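PDB 3QLL: citrate lyase from Yersinia pestis, which is probably a magnesium-dependent lyase resembling the citrate lyase beta subunit, built as a beta/alpha barrel. Local coordinates for residues Glu118-His121 against Ala122-Cys126; Lys253-His257 against Pro258-Ser262. All coordinates share one frame; numbering follows the deposited sequence.

Interaction 1 of 2, residues Glu118-His121 against Ala122-Cys126; sequences EDIH and ALLEC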
ATOM      1  N   GLU A 118     -32.306 -15.034  -6.767  1.00 71.34           N
ATOM      2  CA  GLU A 118     -33.738 -14.683  -6.721  1.00 80.26           C
ATOM      3  C   GLU A 118     -33.991 -13.197  -6.990  1.00 76.33           C
ATOM      4  O   GLU A 118     -34.885 -12.856  -7.776  1.00 66.34           O
ATOM      5  CB  GLU A 118     -34.323 -15.069  -5.383  1.00 83.69           C
ATOM      6  CG  GLU A 118     -34.302 -16.565  -5.138  1.00105.96           C
ATOM      7  CD  GLU A 118     -34.669 -16.909  -3.701  1.00122.63           C
ATOM      8  OE1 GLU A 118     -34.558 -16.015  -2.822  1.00126.64           O
ATOM      9  OE2 GLU A 118     -35.064 -18.067  -3.440  1.00126.62           O
ATOM     10  N   ASP A 119     -33.205 -12.336  -6.340  1.00 72.60           N
ATOM     11  CA  ASP A 119     -33.308 -10.899  -6.537  1.00 68.70           C
ATOM     12  C   ASP A 119     -33.135 -10.567  -8.030  1.00 67.68           C
ATOM     13  O   ASP A 119     -33.855  -9.744  -8.592  1.00 67.75           O
ATOM     14  CB  ASP A 119     -32.275 -10.144  -5.703  1.00 64.16           C
ATOM     15  CG  ASP A 119     -32.525 -10.280  -4.201  1.00 75.82           C
ATOM     16  OD1 ASP A 119     -33.697 -10.470  -3.797  1.00 81.30           O
ATOM     17  OD2 ASP A 119     -31.565 -10.127  -3.410  1.00 69.41           O
ATOM     18  N   ILE A 120     -32.138 -11.185  -8.652  1.00 63.19           N
ATOM     19  CA  ILE A 120     -31.863 -10.955 -10.061  1.00 62.99           C
ATOM     20  C   ILE A 120     -32.995 -11.508 -10.922  1.00 64.32           C
ATOM     21  O   ILE A 120     -33.419 -10.877 -11.891  1.00 73.42           O
ATOM     22  CB  ILE A 120     -30.476 -11.551 -10.473  1.00 63.55           C
ATOM     23  CG1 ILE A 120     -29.379 -10.739  -9.772  1.00 58.50           C
ATOM     24  CG2 ILE A 120     -30.293 -11.539 -11.993  1.00 56.86           C
ATOM     25  CD1 ILE A 120     -27.995 -11.312  -9.872  1.00 51.28           C
ATOM     26  N   HIS A 121     -33.483 -12.686 -10.567  1.00 68.88           N
ATOM     27  CA  HIS A 121     -34.619 -13.282 -11.270  1.00 74.64           C
ATOM     28  C   HIS A 121     -35.826 -12.360 -11.235  1.00 73.20           C
ATOM     29  O   HIS A 121     -36.449 -12.067 -12.253  1.00 77.11           O
ATOM     30  CB  HIS A 121     -34.975 -14.620 -10.648  1.00 79.00           C
ATOM     31  CG  HIS A 121     -35.966 -15.395 -11.455  1.00 95.67           C
ATOM     32  ND1 HIS A 121     -36.278 -15.069 -12.759  1.00103.01           N
ATOM     33  CD2 HIS A 121     -36.694 -16.496 -11.162  1.00 98.86           C
ATOM     34  CE1 HIS A 121     -37.156 -15.935 -13.231  1.00101.96           C
ATOM     35  NE2 HIS A 121     -37.424 -16.813 -12.281  1.00 99.92           N
ATOM     36  N   ALA A 122     -36.171 -11.931 -10.033  1.00 74.01           N
ATOM     37  CA  ALA A 122     -37.288 -11.010  -9.871  1.00 72.48           C
ATOM     38  C   ALA A 122     -37.086  -9.731 -10.701  1.00 76.94           C
ATOM     39  O   ALA A 122     -37.999  -9.317 -11.419  1.00 79.73           O
ATOM     40  CB  ALA A 122     -37.492 -10.681  -8.400  1.00 69.92           C
ATOM     41  N   LEU A 123     -35.876  -9.167 -10.666  1.00 72.16           N
ATOM     42  CA  LEU A 123     -35.559  -7.973 -11.448  1.00 73.05           C
ATOM     43  C   LEU A 123     -35.779  -8.175 -12.950  1.00 81.59           C
ATOM     44  O   LEU A 123     -36.436  -7.362 -13.606  1.00 87.50           O
ATOM     45  CB  LEU A 123     -34.105  -7.513 -11.193  1.00 70.00           C
ATOM     46  CG  LEU A 123     -33.868  -6.737  -9.893  1.00 71.47           C
ATOM     47  CD1 LEU A 123     -32.417  -6.314  -9.736  1.00 69.52           C
ATOM     48  CD2 LEU A 123     -34.820  -5.538  -9.771  1.00 56.67           C
ATOM     49  N   LEU A 124     -35.296  -9.296 -13.474  1.00 81.56           N
ATOM     50  CA  LEU A 124     -35.353  -9.546 -14.902  1.00 84.18           C
ATOM     51  C   LEU A 124     -36.776  -9.826 -15.396  1.00 89.98           C
ATOM     52  O   LEU A 124     -37.084  -9.604 -16.571  1.00 85.24           O
ATOM     53  CB  LEU A 124     -34.423 -10.700 -15.263  1.00 76.32           C
ATOM     54  CG  LEU A 124     -32.953 -10.406 -14.974  1.00 77.23           C
ATOM     55  CD1 LEU A 124     -32.152 -11.691 -15.133  1.00 75.54           C
ATOM     56  CD2 LEU A 124     -32.431  -9.307 -15.885  1.00 68.13           C
ATOM     57  N   GLU A 125     -37.638 -10.277 -14.485  1.00 94.02           N
ATOM     58  CA  GLU A 125     -39.025 -10.600 -14.812  1.00102.06           C
ATOM     59  C   GLU A 125     -39.934  -9.368 -14.846  1.00102.39           C
ATOM     60  O   GLU A 125     -40.558  -9.088 -15.871  1.00104.97           O
ATOM     61  CB  GLU A 125     -39.591 -11.609 -13.805  1.00102.01           C
ATOM     62  CG  GLU A 125     -41.010 -12.065 -14.135  1.00111.53           C
ATOM     63  CD  GLU A 125     -41.078 -13.533 -14.504  1.00117.80           C
ATOM     64  OE1 GLU A 125     -40.003 -14.148 -14.687  1.00121.79           O
ATOM     65  OE2 GLU A 125     -42.200 -14.070 -14.639  1.00118.01           O
ATOM     66  N   CYS A 126     -40.064  -8.689 -13.706  1.00 95.55           N
ATOM     67  CA  CYS A 126     -41.032  -7.595 -13.587  1.00103.39           C
ATOM     68  C   CYS A 126     -40.552  -6.315 -14.268  1.00102.26           C
ATOM     69  O   CYS A 126     -41.119  -5.243 -14.048  1.00101.30           O
ATOM     70  CB  CYS A 126     -41.400  -7.351 -12.118  1.00102.29           C
ATOM     71  SG  CYS A 126     -42.957  -6.455 -11.820  1.00150.87           S
TER

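Interaction 2 of 2, residues Lys253-His257 against Pro258-Ser262; sequences KAAIH and PAQIS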
ATOM      1  N   LYS A 253     -19.623   9.757   0.288  1.00 44.68           N
ATOM      2  CA  LYS A 253     -19.598   8.865   1.428  1.00 50.63           C
ATOM      3  C   LYS A 253     -21.004   8.286   1.699  1.00 55.75           C
ATOM      4  O   LYS A 253     -22.011   9.003   1.635  1.00 50.76           O
ATOM      5  CB  LYS A 253     -19.063   9.606   2.671  1.00 50.87           C
ATOM      6  CG  LYS A 253     -18.960   8.793   3.945  1.00 44.04           C
ATOM      7  CD  LYS A 253     -18.229   9.586   5.043  1.00 52.90           C
ATOM      8  CE  LYS A 253     -18.068   8.769   6.338  1.00 51.07           C
ATOM      9  NZ  LYS A 253     -17.153   7.601   6.184  1.00 44.61           N
ATOM     10  N   ALA A 254     -21.049   6.989   2.001  1.00 45.92           N
ATOM     11  CA  ALA A 254     -22.304   6.325   2.322  1.00 46.41           C
ATOM     12  C   ALA A 254     -22.774   6.651   3.726  1.00 46.26           C
ATOM     13  O   ALA A 254     -22.031   7.190   4.571  1.00 53.02           O
ATOM     14  CB  ALA A 254     -22.176   4.804   2.144  1.00 42.43           C
ATOM     15  N   ALA A 255     -23.998   6.248   4.018  1.00 43.40           N
ATOM     16  CA  ALA A 255     -24.602   6.611   5.285  1.00 45.47           C
ATOM     17  C   ALA A 255     -25.613   5.541   5.629  1.00 53.28           C
ATOM     18  O   ALA A 255     -26.147   4.891   4.748  1.00 58.38           O
ATOM     19  CB  ALA A 255     -25.264   8.004   5.203  1.00 45.97           C
ATOM     20  N   ILE A 256     -25.904   5.385   6.912  1.00 65.65           N
ATOM     21  CA  ILE A 256     -26.806   4.329   7.333  1.00 66.99           C
ATOM     22  C   ILE A 256     -27.900   4.942   8.188  1.00 72.04           C
ATOM     23  O   ILE A 256     -28.738   4.229   8.722  1.00 79.39           O
ATOM     24  CB  ILE A 256     -26.063   3.204   8.119  1.00 58.88           C
ATOM     25  CG1 ILE A 256     -24.847   3.755   8.863  1.00 63.86           C
ATOM     26  CG2 ILE A 256     -25.608   2.104   7.176  1.00 53.31           C
ATOM     27  CD1 ILE A 256     -25.168   4.461  10.144  1.00 71.23           C
ATOM     28  N   HIS A 257     -27.921   6.273   8.251  1.00 74.80           N
ATOM     29  CA  HIS A 257     -28.951   7.011   8.985  1.00 79.45           C
ATOM     30  C   HIS A 257     -29.069   8.446   8.456  1.00 77.19           C
ATOM     31  O   HIS A 257     -28.051   9.103   8.218  1.00 81.76           O
ATOM     32  CB  HIS A 257     -28.615   7.030  10.484  1.00 79.85           C
ATOM     33  CG  HIS A 257     -29.734   7.530  11.345  1.00 84.25           C
ATOM     34  ND1 HIS A 257     -30.226   8.815  11.255  1.00 87.12           N
ATOM     35  CD2 HIS A 257     -30.458   6.917  12.314  1.00 87.85           C
ATOM     36  CE1 HIS A 257     -31.204   8.972  12.130  1.00 85.01           C
ATOM     37  NE2 HIS A 257     -31.363   7.836  12.786  1.00 83.89           N
ATOM     38  N   PRO A 258     -30.305   8.920   8.217  1.00 75.48           N
ATOM     39  CA  PRO A 258     -30.556  10.241   7.616  1.00 74.53           C
ATOM     40  C   PRO A 258     -29.947  11.429   8.393  1.00 69.80           C
ATOM     41  O   PRO A 258     -29.741  12.494   7.810  1.00 77.90           O
ATOM     42  CB  PRO A 258     -32.090  10.343   7.629  1.00 80.61           C
ATOM     43  CG  PRO A 258     -32.583   8.928   7.647  1.00 76.43           C
ATOM     44  CD  PRO A 258     -31.554   8.172   8.459  1.00 79.58           C
ATOM     45  N   ALA A 259     -29.671  11.257   9.680  1.00 59.55           N
ATOM     46  CA  ALA A 259     -29.016  12.310  10.473  1.00 68.94           C
ATOM     47  C   ALA A 259     -27.592  12.627   9.979  1.00 65.77           C
ATOM     48  O   ALA A 259     -27.047  13.714  10.234  1.00 68.67           O
ATOM     49  CB  ALA A 259     -28.976  11.912  11.937  1.00 63.74           C
ATOM     50  N   GLN A 260     -26.980  11.660   9.306  1.00 52.46           N
ATOM     51  CA  GLN A 260     -25.622  11.836   8.838  1.00 61.07           C
ATOM     52  C   GLN A 260     -25.591  12.632   7.542  1.00 60.54           C
ATOM     53  O   GLN A 260     -24.567  13.251   7.229  1.00 61.87           O
ATOM     54  CB  GLN A 260     -24.939  10.472   8.637  1.00 61.75           C
ATOM     55  CG  GLN A 260     -24.741   9.647   9.886  1.00 53.20           C
ATOM     56  CD  GLN A 260     -24.154   8.272   9.585  1.00 54.25           C
ATOM     57  OE1 GLN A 260     -24.382   7.698   8.505  1.00 53.57           O
ATOM     58  NE2 GLN A 260     -23.396   7.735  10.533  1.00 54.47           N
ATOM     59  N   ILE A 261     -26.737  12.696   6.862  1.00 55.56           N
ATOM     60  CA  ILE A 261     -26.786  13.195   5.488  1.00 67.57           C
ATOM     61  C   ILE A 261     -26.347  14.644   5.332  1.00 72.76           C
ATOM     62  O   ILE A 261     -25.581  14.962   4.424  1.00 73.10           O
ATOM     63  CB  ILE A 261     -28.196  13.016   4.858  1.00 63.21           C
ATOM     64  CG1 ILE A 261     -28.534  11.531   4.746  1.00 63.52           C
ATOM     65  CG2 ILE A 261     -28.257  13.614   3.455  1.00 67.89           C
ATOM     66  CD1 ILE A 261     -27.542  10.764   3.956  1.00 67.07           C
ATOM     67  N   SER A 262     -26.840  15.526   6.195  1.00 79.06           N
ATOM     68  CA  SER A 262     -26.532  16.944   6.062  1.00 80.41           C
ATOM     69  C   SER A 262     -25.032  17.180   6.302  1.00 67.26           C
ATOM     70  O   SER A 262     -24.396  17.958   5.589  1.00 65.64           O
ATOM     71  CB  SER A 262     -27.390  17.794   7.028  1.00 78.84           C
ATOM     72  OG  SER A 262     -26.885  17.834   8.352  1.00 80.63           O
TER
HETATM   73  O   HOH W   1     -21.999   7.660   7.071  1.00 30.00           O

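Interaction 1 of 2, residues Glu118-His121 against Ala122-Cys126
Ala122 opens the last turns of helix 114-125 by giving its N-H, almost straight, to Glu118 O, with N and O 2.8 Å apart. Its methyl group leans on the same carbonyl oxygen and, beyond this turn, on Arg87 and Ile91 of helix 83-91. Arg87 also forms salt bridges with Glu118 and Asp119, whose other carboxylate oxygen takes a hydrogen bond from Asn109.

Leu123 continues the series with a bond from its N to Asp119 O (3.0 Å). Its CG lies 3.3 Å from Asp119 O, and the side chain then runs on to Ile91. One residue later, Leu124 N reaches Ile120 O at 2.9 Å, and here the side chains join in. They lie alongside each other and point the same way, with CD1 of Leu124 touching CG2 of Ile120 at 3.7 Å. Ile120 presents this branch because CG2 stands anti to its backbone N, while the residue as a whole is buried against Leu147 and Leu150 of helix 141-150.

Glu125 is held more loosely: its N-H bends to 138° on the way to His121 O. Its chain kinks at chi2 (114°) and brings OE1 within 3.7 Å of CE1 of His121, with carboxylate and imidazole planes 81° apart. The two lie side by side, both exposed, with their ionisable atoms not in contact. Cys126 N still bonds to Ala122 O, but Cys126 is the first residue to leave helical geometry. The ladder of i to i+4 bonds is that of an alpha-helix close to its C-terminal end, here the helix of a beta-alpha-beta crossover between barrel strands 104-107 and 132-135.

Interaction 2 of 2, residues Lys253-His257 against Pro258-Ser262
Gln260, in the turn that leads into helix 261-267, reaches back to Ala255, the last residue of strand 252-255, and to Ile256, and its side chain can be followed atom by atom. CB lies 3.4 Å from His257 O, the acceptor that also receives the Gln260 backbone N at 3.0 Å. CG stays near the same oxygen. It sits beside the backbone N (chi1 -64°), and the extended chain beyond it carries the amide to Ile256, whose CD1 packs against CD and NE2.

At the tip, OE1 accepts the Ile256 N-H over 3.2 Å at an angle of 161°, the donor tilted from the amide plane. A water donates a second hydrogen bond to OE1 and another to Ala254 O, bridging the side chain to the strand backbone. CA and CB of Ala255 are also close to OE1. The other branch, NE2, bonds to Phe229 O, so both ends of the buried amide are engaged and its rotation is fixed.

The turn itself is tied by His257. With CG anti to the backbone N, its ring stands across Pro258, and ND1 receives the Ala259 N-H at 3.0 Å, in the ring plane and nearly straight. CB of Ala255 meets CD1 of Ile261 at 3.8 Å.

This is the link from the last strand of the eight-stranded beta/alpha barrel to the following helix, beyond the C-terminal end of the strand; the side chain of Ile256 is about 7 Å from that of Arg107, predicted to bind substrate. Ala255 and Ile261 both rest on Leu49 of strand 47-52, the strand that closes the barrel next to strand 252-255, while Gln260 leans on Leu238 of helix 235-248.

The two contacts belong to separate parts of one parallel barrel, with centres about 29 Å apart and nearest atoms about 17 Å apart. Interaction 1 stays within a single outer helix, setting buried Asp119, Ile120 and Leu123 against exposed His121, Leu124 and Glu125, and rests mainly on repeated backbone bonds, with one apolar pair. Interaction 2 connects a barrel strand with the helix that follows it; Ala255, Gln260 and Ile261 are buried, and a glutamine amide, an imidazole nitrogen and a water supplement the backbone bonds of the turn. The side chains of Asp119 and Ile256 lie about 8 and 7 Å from that of Arg107, predicted to bind substrate, without any contact being established.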